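Local coordinates for acetyltransferase (Sinorhizobium meliloti, PDB 4JXR), which probably transfers the acetyl group of acetyl-CoA to an acceptor, as a phosphinothricin acetyltransferase-like member of the GNAT superfamily, at residues A74-F83 with P174-R185. Sequence-based numbering, arbitrary orientation. Where two conformers were deposited one is given.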
ATOM      1  N   ALA A  74       8.234   5.142  -2.215  1.00  8.34           N
ATOM      2  CA  ALA A  74       7.971   3.733  -1.944  1.00  8.60           C
ATOM      3  C   ALA A  74       6.516   3.404  -2.198  1.00  8.32           C
ATOM      4  O   ALA A  74       5.620   4.190  -1.882  1.00 10.56           O
ATOM      5  CB  ALA A  74       8.285   3.417  -0.513  1.00 10.25           C
ATOM      6  N   PHE A  75       6.272   2.183  -2.661  1.00  8.93           N
ATOM      7  CA  PHE A  75       4.937   1.599  -2.575  1.00  9.23           C
ATOM      8  C   PHE A  75       4.611   1.323  -1.089  1.00  8.56           C
ATOM      9  O   PHE A  75       3.586   1.746  -0.579  1.00 10.66           O
ATOM     10  CB  PHE A  75       4.939   0.295  -3.377  1.00 10.29           C
ATOM     11  CG  PHE A  75       3.695  -0.513  -3.176  1.00 11.28           C
ATOM     12  CD1 PHE A  75       2.490  -0.078  -3.621  1.00 15.14           C
ATOM     13  CD2 PHE A  75       3.721  -1.724  -2.535  1.00 11.60           C
ATOM     14  CE1 PHE A  75       1.321  -0.796  -3.396  1.00 21.26           C
ATOM     15  CE2 PHE A  75       2.573  -2.454  -2.297  1.00 14.87           C
ATOM     16  CZ  PHE A  75       1.361  -1.986  -2.707  1.00 19.63           C
ATOM     17  N   ARG A  76       5.503   0.627  -0.411  1.00  9.50           N
ATOM     18  CA  ARG A  76       5.542   0.432   1.017  1.00 10.45           C
ATOM     19  C   ARG A  76       7.013   0.450   1.419  1.00  9.87           C
ATOM     20  O   ARG A  76       7.847  -0.044   0.704  1.00 11.44           O
ATOM     21  CB  ARG A  76       4.907  -0.900   1.461  1.00 12.17           C
ATOM     22  CG  ARG A  76       3.434  -0.951   1.262  1.00 14.86           C
ATOM     23  CD  ARG A  76       2.679  -2.236   1.656  1.00 18.12           C
ATOM     24  NE  ARG A  76       1.251  -1.943   1.735  1.00 22.18           N
ATOM     25  CZ  ARG A  76       0.307  -2.812   2.116  1.00 20.21           C
ATOM     26  NH1 ARG A  76       0.587  -4.088   2.314  1.00 18.25           N
ATOM     27  NH2 ARG A  76      -0.923  -2.399   2.256  1.00 24.49           N
ATOM     28  N   ASN A  77       7.320   1.094   2.528  1.00 12.05           N
ATOM     29  CA  ASN A  77       8.720   1.276   2.931  1.00 11.99           C
ATOM     30  C   ASN A  77       9.228   0.111   3.785  1.00 12.84           C
ATOM     31  O   ASN A  77       9.843   0.330   4.808  1.00 20.41           O
ATOM     32  CB  ASN A  77       8.867   2.586   3.683  1.00 15.49           C
ATOM     33  CG  ASN A  77       8.090   2.586   4.958  1.00 18.87           C
ATOM     34  OD1 ASN A  77       7.420   1.665   5.283  1.00 22.79           O
ATOM     35  ND2 ASN A  77       8.235   3.638   5.712  1.00 27.03           N
ATOM     36  N   ARG A  78       8.994  -1.115   3.361  1.00 11.99           N
ATOM     37  CA  ARG A  78       9.531  -2.328   3.961  0.50 11.86           C
ATOM     38  C   ARG A  78      10.692  -2.793   3.087  1.00 10.31           C
ATOM     39  O   ARG A  78      10.716  -2.617   1.858  1.00 10.85           O
ATOM     40  CB  ARG A  78       8.517  -3.442   4.137  0.50 14.55           C
ATOM     41  CG  ARG A  78       7.280  -3.183   5.049  0.50 20.20           C
ATOM     42  CD  ARG A  78       7.547  -2.364   6.318  0.50 24.11           C
ATOM     43  NE  ARG A  78       6.447  -2.431   7.311  0.50 25.74           N
ATOM     44  CZ  ARG A  78       6.459  -1.825   8.496  0.50 26.97           C
ATOM     45  NH1 ARG A  78       5.432  -1.954   9.340  0.50 28.56           N
ATOM     46  NH2 ARG A  78       7.485  -1.066   8.848  0.50 26.41           N
ATOM     47  N   THR A  79      11.680  -3.362   3.768  1.00  9.34           N
ATOM     48  CA  THR A  79      12.945  -3.720   3.184  1.00  9.59           C
ATOM     49  C   THR A  79      12.838  -4.402   1.832  1.00  8.59           C
ATOM     50  O   THR A  79      13.516  -4.019   0.869  1.00  8.82           O
ATOM     51  CB  THR A  79      13.758  -4.581   4.155  1.00 10.20           C
ATOM     52  OG1 THR A  79      13.814  -3.958   5.416  1.00 11.70           O
ATOM     53  CG2 THR A  79      15.157  -4.833   3.604  1.00 10.72           C
ATOM     54  N   ALA A  80      12.038  -5.460   1.736  1.00  8.03           N
ATOM     55  CA  ALA A  80      12.027  -6.231   0.511  1.00  7.74           C
ATOM     56  C   ALA A  80      11.456  -5.486  -0.674  1.00  7.43           C
ATOM     57  O   ALA A  80      11.666  -5.906  -1.783  1.00  8.26           O
ATOM     58  CB  ALA A  80      11.376  -7.568   0.706  1.00  9.33           C
ATOM     59  N   TYR A  81      10.704  -4.397  -0.439  1.00  7.69           N
ATOM     60  CA  TYR A  81      10.168  -3.560  -1.490  1.00  7.18           C
ATOM     61  C   TYR A  81      11.124  -2.483  -1.982  1.00  6.94           C
ATOM     62  O   TYR A  81      10.753  -1.636  -2.774  1.00  7.68           O
ATOM     63  CB  TYR A  81       8.880  -2.868  -1.046  1.00  7.81           C
ATOM     64  CG  TYR A  81       7.650  -3.710  -0.894  1.00  7.85           C
ATOM     65  CD1 TYR A  81       7.092  -4.382  -1.979  1.00  8.62           C
ATOM     66  CD2 TYR A  81       6.955  -3.753   0.303  1.00 10.14           C
ATOM     67  CE1 TYR A  81       5.839  -4.999  -1.868  1.00  9.15           C
ATOM     68  CE2 TYR A  81       5.711  -4.414   0.432  1.00 11.54           C
ATOM     69  CZ  TYR A  81       5.199  -5.041  -0.650  1.00 10.67           C
ATOM     70  OH  TYR A  81       3.960  -5.677  -0.560  1.00 12.53           O
ATOM     71  N   ARG A  82      12.396  -2.486  -1.528  1.00  7.41           N
ATOM     72  CA  ARG A  82      13.245  -1.325  -1.802  1.00  7.80           C
ATOM     73  C   ARG A  82      13.536  -1.082  -3.275  1.00  7.58           C
ATOM     74  O   ARG A  82      13.854   0.063  -3.634  1.00  8.21           O
ATOM     75  CB  ARG A  82      14.543  -1.402  -0.992  1.00  8.45           C
ATOM     76  CG  ARG A  82      15.463  -2.566  -1.343  1.00  8.43           C
ATOM     77  CD  ARG A  82      16.477  -2.765  -0.222  1.00  9.40           C
ATOM     78  NE  ARG A  82      17.413  -3.866  -0.438  1.00  9.89           N
ATOM     79  CZ  ARG A  82      17.136  -5.150  -0.247  1.00 10.02           C
ATOM     80  NH1 ARG A  82      15.942  -5.530   0.161  1.00 11.23           N
ATOM     81  NH2 ARG A  82      18.088  -6.063  -0.444  1.00 11.66           N
ATOM     82  N   PHE A  83      13.446  -2.082  -4.122  1.00  7.49           N
ATOM     83  CA  PHE A  83      13.675  -1.917  -5.561  1.00  7.71           C
ATOM     84  C   PHE A  83      12.412  -1.556  -6.326  1.00  7.52           C
ATOM     85  O   PHE A  83      12.456  -1.429  -7.557  1.00  8.72           O
ATOM     86  CB  PHE A  83      14.307  -3.182  -6.165  1.00  8.49           C
ATOM     87  CG  PHE A  83      15.606  -3.519  -5.491  1.00  8.94           C
ATOM     88  CD1 PHE A  83      16.743  -2.811  -5.736  1.00 10.26           C
ATOM     89  CD2 PHE A  83      15.652  -4.538  -4.547  1.00  9.47           C
ATOM     90  CE1 PHE A  83      17.920  -3.105  -5.015  1.00 11.09           C
ATOM     91  CE2 PHE A  83      16.820  -4.817  -3.845  1.00 11.09           C
ATOM     92  CZ  PHE A  83      17.926  -4.114  -4.094  1.00 10.83           C
ATOM     93  N   PRO A 174      20.123  -7.422  -7.852  1.00 16.32           N
ATOM     94  CA  PRO A 174      20.690  -6.082  -7.657  1.00 17.17           C
ATOM     95  C   PRO A 174      22.063  -6.126  -7.012  1.00 17.59           C
ATOM     96  O   PRO A 174      22.298  -6.900  -6.128  1.00 23.44           O
ATOM     97  CB  PRO A 174      19.699  -5.329  -6.746  1.00 20.53           C
ATOM     98  CG  PRO A 174      18.462  -5.959  -7.151  1.00 19.91           C
ATOM     99  CD  PRO A 174      18.857  -7.489  -7.140  1.00 19.10           C
ATOM    100  N   THR A 175      22.830  -5.108  -7.329  1.00 19.57           N
ATOM    101  CA  THR A 175      24.165  -4.977  -6.759  1.00 22.22           C
ATOM    102  C   THR A 175      24.080  -4.658  -5.278  1.00 19.99           C
ATOM    103  O   THR A 175      23.414  -3.691  -4.899  1.00 20.13           O
ATOM    104  CB  THR A 175      24.890  -3.881  -7.512  1.00 25.92           C
ATOM    105  OG1 THR A 175      24.873  -4.240  -8.902  1.00 29.09           O
ATOM    106  CG2 THR A 175      26.297  -3.745  -7.031  1.00 33.18           C
ATOM    107  N   GLU A 176      24.726  -5.460  -4.419  1.00 22.90           N
ATOM    108  CA  GLU A 176      24.712  -5.220  -2.999  1.00 20.20           C
ATOM    109  C   GLU A 176      25.441  -3.950  -2.655  1.00 18.64           C
ATOM    110  O   GLU A 176      26.527  -3.668  -3.156  1.00 21.71           O
ATOM    111  CB  GLU A 176      25.285  -6.402  -2.187  1.00 23.54           C
ATOM    112  CG  GLU A 176      24.473  -7.672  -2.300  1.00 31.24           C
ATOM    113  CD  GLU A 176      25.094  -8.807  -1.519  1.00 53.10           C
ATOM    114  OE1 GLU A 176      26.059  -8.549  -0.750  1.00 63.79           O
ATOM    115  OE2 GLU A 176      24.615  -9.956  -1.680  1.00 52.65           O
ATOM    116  N   GLY A 177      24.875  -3.215  -1.738  1.00 15.68           N
ATOM    117  CA  GLY A 177      25.539  -2.103  -1.107  1.00 15.88           C
ATOM    118  C   GLY A 177      25.576  -0.808  -1.865  1.00 14.72           C
ATOM    119  O   GLY A 177      26.237   0.117  -1.441  1.00 18.21           O
ATOM    120  N   VAL A 178      24.846  -0.731  -2.969  1.00 14.52           N
ATOM    121  CA  VAL A 178      24.730   0.528  -3.679  0.50 15.53           C
ATOM    122  C   VAL A 178      23.248   0.837  -3.808  1.00 13.98           C
ATOM    123  O   VAL A 178      22.393  -0.072  -3.941  1.00 13.72           O
ATOM    124  CB  VAL A 178      25.356   0.583  -5.082  0.50 18.23           C
ATOM    125  CG1 VAL A 178      26.808   0.105  -5.091  0.50 18.04           C
ATOM    126  CG2 VAL A 178      24.656  -0.266  -6.066  0.50 20.17           C
ATOM    127  N   TYR A 179      22.941   2.125  -3.700  1.00 12.54           N
ATOM    128  CA  TYR A 179      21.558   2.587  -3.776  1.00 12.07           C
ATOM    129  C   TYR A 179      20.902   1.971  -4.998  1.00 11.46           C
ATOM    130  O   TYR A 179      21.503   1.969  -6.037  1.00 12.52           O
ATOM    131  CB  TYR A 179      21.563   4.125  -3.875  1.00 13.95           C
ATOM    132  CG  TYR A 179      20.171   4.768  -3.807  1.00 11.80           C
ATOM    133  CD1 TYR A 179      19.643   5.120  -2.601  1.00 11.73           C
ATOM    134  CD2 TYR A 179      19.423   5.010  -4.943  1.00 11.17           C
ATOM    135  CE1 TYR A 179      18.384   5.721  -2.492  1.00 11.49           C
ATOM    136  CE2 TYR A 179      18.160   5.568  -4.855  1.00 10.78           C
ATOM    137  CZ  TYR A 179      17.644   5.954  -3.637  1.00 10.51           C
ATOM    138  OH  TYR A 179      16.399   6.526  -3.599  1.00 10.89           O
ATOM    139  N   PRO A 180      19.630   1.497  -4.885  1.00 10.36           N
ATOM    140  CA  PRO A 180      18.715   1.607  -3.722  1.00 10.11           C
ATOM    141  C   PRO A 180      18.760   0.403  -2.791  1.00 10.28           C
ATOM    142  O   PRO A 180      17.898   0.275  -1.914  1.00 10.39           O
ATOM    143  CB  PRO A 180      17.347   1.765  -4.407  1.00 10.27           C
ATOM    144  CG  PRO A 180      17.498   0.877  -5.615  1.00 11.11           C
ATOM    145  CD  PRO A 180      18.916   1.090  -6.088  1.00 11.42           C
ATOM    146  N   ASP A 181      19.761  -0.480  -2.918  1.00 10.27           N
ATOM    147  CA  ASP A 181      19.892  -1.596  -1.981  1.00 10.50           C
ATOM    148  C   ASP A 181      20.055  -1.115  -0.562  1.00 10.79           C
ATOM    149  O   ASP A 181      19.762  -1.868   0.379  1.00 12.00           O
ATOM    150  CB  ASP A 181      21.116  -2.448  -2.356  1.00 11.44           C
ATOM    151  CG  ASP A 181      21.183  -3.709  -1.579  1.00 11.86           C
ATOM    152  OD1 ASP A 181      20.211  -4.474  -1.554  1.00 12.95           O
ATOM    153  OD2 ASP A 181      22.260  -3.988  -0.973  1.00 13.74           O
ATOM    154  N   THR A 182      20.555   0.090  -0.396  1.00 11.40           N
ATOM    155  CA  THR A 182      20.802   0.690   0.894  1.00 11.62           C
ATOM    156  C   THR A 182      19.565   1.266   1.596  1.00 11.99           C
ATOM    157  O   THR A 182      19.657   1.709   2.731  1.00 13.21           O
ATOM    158  CB  THR A 182      21.837   1.796   0.743  1.00 13.72           C
ATOM    159  OG1 THR A 182      21.385   2.655  -0.302  1.00 14.39           O
ATOM    160  CG2 THR A 182      23.174   1.225   0.339  1.00 16.65           C
ATOM    161  N   LEU A 183      18.402   1.296   0.908  1.00 10.97           N
ATOM    162  CA  LEU A 183      17.174   1.802   1.522  1.00 10.66           C
ATOM    163  C   LEU A 183      16.572   0.775   2.445  1.00 10.35           C
ATOM    164  O   LEU A 183      16.528  -0.420   2.178  1.00 11.05           O
ATOM    165  CB  LEU A 183      16.128   2.135   0.464  1.00 11.36           C
ATOM    166  CG  LEU A 183      16.299   3.432  -0.283  1.00 12.04           C
ATOM    167  CD1 LEU A 183      15.308   3.479  -1.417  1.00 12.67           C
ATOM    168  CD2 LEU A 183      16.065   4.595   0.628  1.00 14.43           C
ATOM    169  N   TYR A 184      16.008   1.290   3.529  1.00 11.50           N
ATOM    170  CA  TYR A 184      15.177   0.499   4.423  1.00 11.50           C
ATOM    171  C   TYR A 184      15.901  -0.657   5.068  1.00 12.03           C
ATOM    172  O   TYR A 184      15.346  -1.725   5.246  1.00 13.58           O
ATOM    173  CB  TYR A 184      13.861   0.037   3.747  1.00 11.58           C
ATOM    174  CG  TYR A 184      13.176   1.190   3.010  1.00 11.07           C
ATOM    175  CD1 TYR A 184      13.005   2.444   3.585  1.00 11.98           C
ATOM    176  CD2 TYR A 184      12.691   1.019   1.750  1.00 10.47           C
ATOM    177  CE1 TYR A 184      12.449   3.497   2.881  1.00 11.93           C
ATOM    178  CE2 TYR A 184      12.128   2.051   1.018  1.00 10.43           C
ATOM    179  CZ  TYR A 184      12.040   3.291   1.587  1.00 10.69           C
ATOM    180  OH  TYR A 184      11.512   4.393   0.921  1.00 12.08           O
ATOM    181  N   ARG A 185      17.171  -0.461   5.426  1.00 12.53           N
ATOM    182  CA  ARG A 185      18.012  -1.487   6.032  1.00 13.43           C
ATOM    183  C   ARG A 185      18.249  -1.087   7.485  1.00 18.97           C
ATOM    184  O   ARG A 185      18.218   0.087   7.822  1.00 35.55           O
ATOM    185  CB  ARG A 185      19.341  -1.641   5.302  1.00 13.40           C
ATOM    186  CG  ARG A 185      19.208  -1.727   3.816  1.00 12.71           C
ATOM    187  CD  ARG A 185      18.316  -2.838   3.271  1.00 11.42           C
ATOM    188  NE  ARG A 185      18.725  -4.187   3.622  1.00 11.63           N
ATOM    189  CZ  ARG A 185      19.601  -4.865   2.913  1.00 11.34           C
ATOM    190  NH1 ARG A 185      20.205  -4.366   1.843  1.00 12.54           N
ATOM    191  NH2 ARG A 185      19.865  -6.111   3.274  1.00 13.39           N
TER
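Thr79 and Tyr184 bring the two irregular segments closest, CA to CA 4.9 Å, where a short 3-10 turn in 74-83 meets the C-terminal coil; 174-185 holds a type II turn from Thr175 to Val178 and a type I turn from Pro180, which follows a cis peptide bond, to Leu183. Thr79 OG1 donates to Tyr184 O at 2.7 Å, almost end-on to the carbonyl. Arg82, extended from CG to NE, grips Asp181 side-on: NE and NH2 both reach OD1, NH2 at 2.9 Å, while NH1 turns back to Thr79 O. With Asp181 CG anti to its backbone N (chi1 -171°), OD1 faces Arg82 and OD2 accepts from Gly177 N. Arg185, bent at chi2 and chi3, sets its guanidinium obliquely over one face of that of Arg82, offset toward the rim, the planes 37° apart, and its NH1 bonds Asp181 O; the shared aspartate probably offsets the like charges. Pro174 CG sits over the centre of the Phe83 ring, 3.6 Å from its centroid, while Arg82 CG lies against the other face, toward the rim. Asn77 CB makes a CH-pi contact over one face of Tyr184, whose OH bonds Tyr54 OH. Arg185 NH2 also pairs with Glu34 of the second subunit; the coil after strand 155-165 thus lies against the loop joining strands 66-74 and 84-91.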